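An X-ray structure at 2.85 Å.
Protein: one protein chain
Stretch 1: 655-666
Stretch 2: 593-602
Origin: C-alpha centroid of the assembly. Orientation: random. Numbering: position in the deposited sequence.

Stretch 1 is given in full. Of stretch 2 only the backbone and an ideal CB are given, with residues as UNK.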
# COMPACT_ATOMS: atom_id res chain seq x y z
N ASN A 655 1.92 8.45 6.94
CA ASN A 655 3.34 8.54 6.59
C ASN A 655 3.57 9.24 5.24
O ASN A 655 3.11 8.77 4.20
CB ASN A 655 3.94 7.13 6.58
CG ASN A 655 5.45 7.15 6.54
OD1 ASN A 655 6.07 8.05 5.97
ND2 ASN A 655 6.06 6.14 7.16
N PRO A 656 4.27 10.38 5.27
CA PRO A 656 4.54 11.28 4.14
C PRO A 656 5.55 10.75 3.12
O PRO A 656 5.51 11.18 1.96
CB PRO A 656 5.08 12.53 4.80
CG PRO A 656 5.72 12.04 6.04
CD PRO A 656 4.92 10.87 6.51
N HIS A 657 6.44 9.86 3.54
CA HIS A 657 7.45 9.30 2.65
C HIS A 657 6.84 8.44 1.55
O HIS A 657 5.78 7.84 1.71
CB HIS A 657 8.45 8.44 3.42
CG HIS A 657 9.36 9.23 4.30
ND1 HIS A 657 9.91 10.44 3.92
CD2 HIS A 657 9.82 8.99 5.56
CE1 HIS A 657 10.66 10.91 4.90
NE2 HIS A 657 10.62 10.05 5.90
N THR A 658 7.53 8.37 0.42
CA THR A 658 7.19 7.42 -0.62
C THR A 658 7.42 6.02 -0.06
O THR A 658 8.51 5.72 0.43
CB THR A 658 8.08 7.60 -1.86
OG1 THR A 658 7.95 8.94 -2.37
CG2 THR A 658 7.71 6.60 -2.95
N PRO A 659 6.40 5.16 -0.11
CA PRO A 659 6.66 3.80 0.38
C PRO A 659 7.86 3.19 -0.33
O PRO A 659 8.03 3.41 -1.53
CB PRO A 659 5.37 3.06 0.02
CG PRO A 659 4.32 4.13 0.03
CD PRO A 659 4.99 5.37 -0.48
N ALA A 660 8.69 2.44 0.39
CA ALA A 660 9.87 1.84 -0.22
C ALA A 660 9.45 0.92 -1.35
O ALA A 660 8.33 0.40 -1.35
CB ALA A 660 10.68 1.08 0.82
N PHE A 661 10.34 0.74 -2.33
CA PHE A 661 9.99 -0.07 -3.49
C PHE A 661 11.21 -0.69 -4.14
O PHE A 661 12.34 -0.28 -3.88
CB PHE A 661 9.30 0.79 -4.54
CG PHE A 661 10.15 1.91 -5.05
CD1 PHE A 661 11.05 1.70 -6.09
CD2 PHE A 661 10.07 3.18 -4.49
CE1 PHE A 661 11.84 2.72 -6.56
CE2 PHE A 661 10.86 4.20 -4.96
CZ PHE A 661 11.75 3.97 -5.99
N VAL A 662 10.95 -1.66 -5.01
CA VAL A 662 11.97 -2.27 -5.85
C VAL A 662 11.65 -1.93 -7.31
O VAL A 662 10.60 -2.30 -7.82
CB VAL A 662 11.95 -3.81 -5.70
CG1 VAL A 662 13.10 -4.45 -6.46
CG2 VAL A 662 11.98 -4.19 -4.24
N PRO A 663 12.57 -1.22 -7.99
CA PRO A 663 12.34 -0.93 -9.41
C PRO A 663 12.11 -2.20 -10.21
O PRO A 663 12.89 -3.15 -10.10
CB PRO A 663 13.66 -0.28 -9.85
CG PRO A 663 14.26 0.23 -8.61
CD PRO A 663 13.87 -0.72 -7.53
N ALA A 664 11.05 -2.22 -11.02
CA ALA A 664 10.71 -3.43 -11.77
C ALA A 664 11.85 -3.85 -12.70
O ALA A 664 12.02 -5.03 -12.99
CB ALA A 664 9.44 -3.22 -12.55
N ARG A 665 12.62 -2.86 -13.15
CA ARG A 665 13.69 -3.10 -14.10
C ARG A 665 14.63 -4.19 -13.59
O ARG A 665 15.22 -4.94 -14.37
CB ARG A 665 14.45 -1.79 -14.39
CG ARG A 665 15.52 -1.44 -13.37
CD ARG A 665 16.34 -0.22 -13.79
NE ARG A 665 17.50 -0.59 -14.59
CZ ARG A 665 18.52 -1.36 -14.18
NH1 ARG A 665 18.54 -1.87 -12.95
NH2 ARG A 665 19.52 -1.62 -15.01
N LYS A 666 14.74 -4.29 -12.27
CA LYS A 666 15.59 -5.30 -11.65
C LYS A 666 15.27 -6.72 -12.13
O LYS A 666 16.17 -7.54 -12.29
CB LYS A 666 15.45 -5.26 -10.13
CG LYS A 666 15.86 -6.58 -9.48
CD LYS A 666 16.15 -6.43 -7.99
CE LYS A 666 16.35 -7.78 -7.35
NZ LYS A 666 16.95 -8.76 -8.30
N UNK A 593 17.76 7.34 -16.36
CA UNK A 593 16.41 7.50 -15.82
C UNK A 593 15.83 6.12 -15.56
O UNK A 593 16.17 5.16 -16.26
CB UNK A 593 15.52 8.30 -16.77
N UNK A 594 14.96 6.01 -14.57
CA UNK A 594 14.22 4.78 -14.39
C UNK A 594 12.90 4.91 -15.15
O UNK A 594 12.22 5.93 -15.04
CB UNK A 594 13.99 4.48 -12.91
N UNK A 595 12.53 3.88 -15.92
CA UNK A 595 11.24 3.88 -16.62
C UNK A 595 10.06 3.86 -15.65
O UNK A 595 8.93 4.14 -16.07
CB UNK A 595 11.15 2.68 -17.56
N UNK A 596 10.32 3.54 -14.39
CA UNK A 596 9.27 3.35 -13.40
C UNK A 596 9.24 4.47 -12.37
O UNK A 596 10.24 5.15 -12.15
CB UNK A 596 9.45 2.00 -12.70
N UNK A 597 8.07 4.70 -11.80
CA UNK A 597 7.92 5.64 -10.70
C UNK A 597 6.87 5.11 -9.72
O UNK A 597 6.44 3.96 -9.83
CB UNK A 597 7.53 7.03 -11.22
N UNK A 598 6.48 5.94 -8.76
CA UNK A 598 5.44 5.60 -7.80
C UNK A 598 4.29 6.60 -7.90
O UNK A 598 4.51 7.77 -8.21
CB UNK A 598 6.01 5.57 -6.38
N UNK A 599 3.06 6.14 -7.64
CA UNK A 599 1.89 7.02 -7.71
C UNK A 599 1.98 8.19 -6.74
O UNK A 599 2.24 7.98 -5.55
CB UNK A 599 0.62 6.22 -7.43
N UNK A 600 1.76 9.42 -7.23
CA UNK A 600 1.84 10.58 -6.34
C UNK A 600 0.75 10.49 -5.29
O UNK A 600 -0.32 9.96 -5.59
CB UNK A 600 1.72 11.89 -7.13
N UNK A 601 0.99 11.01 -4.09
CA UNK A 601 -0.06 11.00 -3.09
C UNK A 601 -1.15 11.99 -3.48
O UNK A 601 -0.87 13.09 -3.96
CB UNK A 601 0.50 11.33 -1.71
N UNK A 602 -2.40 11.57 -3.29
CA UNK A 602 -3.57 12.36 -3.63
C UNK A 602 -4.00 13.32 -2.53
O UNK A 602 -4.82 14.20 -2.76
CB UNK A 602 -4.73 11.43 -3.97

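The two stretches run in roughly opposite directions, 153° apart, with no regular strand pairing between them.

Position 593 has nothing of stretch 1 within 5.5 Å of its ideal CB. Almost any residue would suit; it is H593, which makes no contact.

Position 594 is different. Its CA-to-CB bond points toward stretch 1, and the ideal CB lies 5.3 Å from R665 CD. R665 presents its CD methylene here while the guanidinium runs farther off, so a medium-sized residue, polar or aliphatic, would suit (Asn, Gln, Asp, Leu or Thr); an acidic one could gain from the charge only at longer range. The residue is N594, with chi1 in m. Its OD1 comes to 3.3 Å from R665 CD, a polar approach to the aliphatic part of the arginine rather than a hydrogen bond.

At 595 the CB points sideways and finds nothing close. With phi -65° and psi -15°, the backbone tolerates many residues, proline among them. P595 makes no close contact.

Position 596 points toward the place where the strand ending at P663 gives way to the 3-10 segment beginning at A664: its ideal CB is 4.8 Å from A664 N and 5.3 Å from P663 CA. That gap suits a small residue such as Ala, Ser, Cys or Thr. S596 fills it lightly, its OG resting 4.3 Å from both P663 CA and A664 N, too far for a hydrogen bond to that amide; the hydroxyl is satisfied elsewhere in the structure.

Position 597 turns away, as alternation in an extended chain would predict, and S597 leaves stretch 1 alone.

Position 598 faces back. Its ideal CB is 4.0 Å from T658 CG2 and 5.1 Å from F661 CD2, so a methyl and a ring leave little space beyond CB. Ala, Ser, Cys, or a carefully placed Thr or Val, would suit. S598 takes chi1 m and sets OG 3.9 Å from T658 CG2 and 3.8 Å from F661 CD2, packing against carbon while it hydrogen-bonds elsewhere in the structure.

Positions 599 and 600 offer no close partner, and their phi values of -60° and -65° admit proline; P599 and P600 stand there without touching stretch 1.

At 601 the CB points toward stretch 1 but finds nothing within 5.5 Å. P656 O lies about 6.2 Å from the ideal CB, an acceptor that suits a long donor: Lys or Arg, perhaps Gln or His. K601 reaches it: NZ donates to P656 O at 2.7 Å, the one hydrogen bond across the contact.

Position 602 is out of reach and unconstrained by stretch 1; it is T602.

Stretch 2, residues 593-602: HNPSSSPPKT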
# COMPACT_ATOMS: atom_id res chain seq x y z
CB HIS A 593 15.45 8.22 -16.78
CG HIS A 593 15.17 7.48 -18.06
ND1 HIS A 593 16.07 7.42 -19.10
CD2 HIS A 593 14.11 6.73 -18.43
CE1 HIS A 593 15.55 6.69 -20.08
NE2 HIS A 593 14.36 6.25 -19.69
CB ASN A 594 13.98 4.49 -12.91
CG ASN A 594 15.19 3.86 -12.24
OD1 ASN A 594 15.74 2.86 -12.71
ND2 ASN A 594 15.64 4.47 -11.14
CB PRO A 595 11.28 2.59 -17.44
CG PRO A 595 12.69 2.17 -17.48
CD PRO A 595 13.33 2.69 -16.24
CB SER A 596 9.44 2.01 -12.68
OG SER A 596 10.76 1.85 -12.21
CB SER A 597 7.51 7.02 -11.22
OG SER A 597 6.28 6.98 -11.92
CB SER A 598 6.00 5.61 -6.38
OG SER A 598 7.02 4.64 -6.23
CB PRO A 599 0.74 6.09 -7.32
CG PRO A 599 1.37 4.94 -6.62
CD PRO A 599 2.70 4.76 -7.26
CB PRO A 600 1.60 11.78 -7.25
CG PRO A 600 1.52 11.26 -8.64
CD PRO A 600 1.68 9.79 -8.65
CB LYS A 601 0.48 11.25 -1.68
CG LYS A 601 1.18 12.55 -1.44
CD LYS A 601 1.67 12.60 0.01
CE LYS A 601 3.01 11.93 0.19
NZ LYS A 601 4.07 12.93 0.47
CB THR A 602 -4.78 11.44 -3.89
OG1 THR A 602 -5.07 10.71 -2.70
CG2 THR A 602 -4.49 10.46 -5.01
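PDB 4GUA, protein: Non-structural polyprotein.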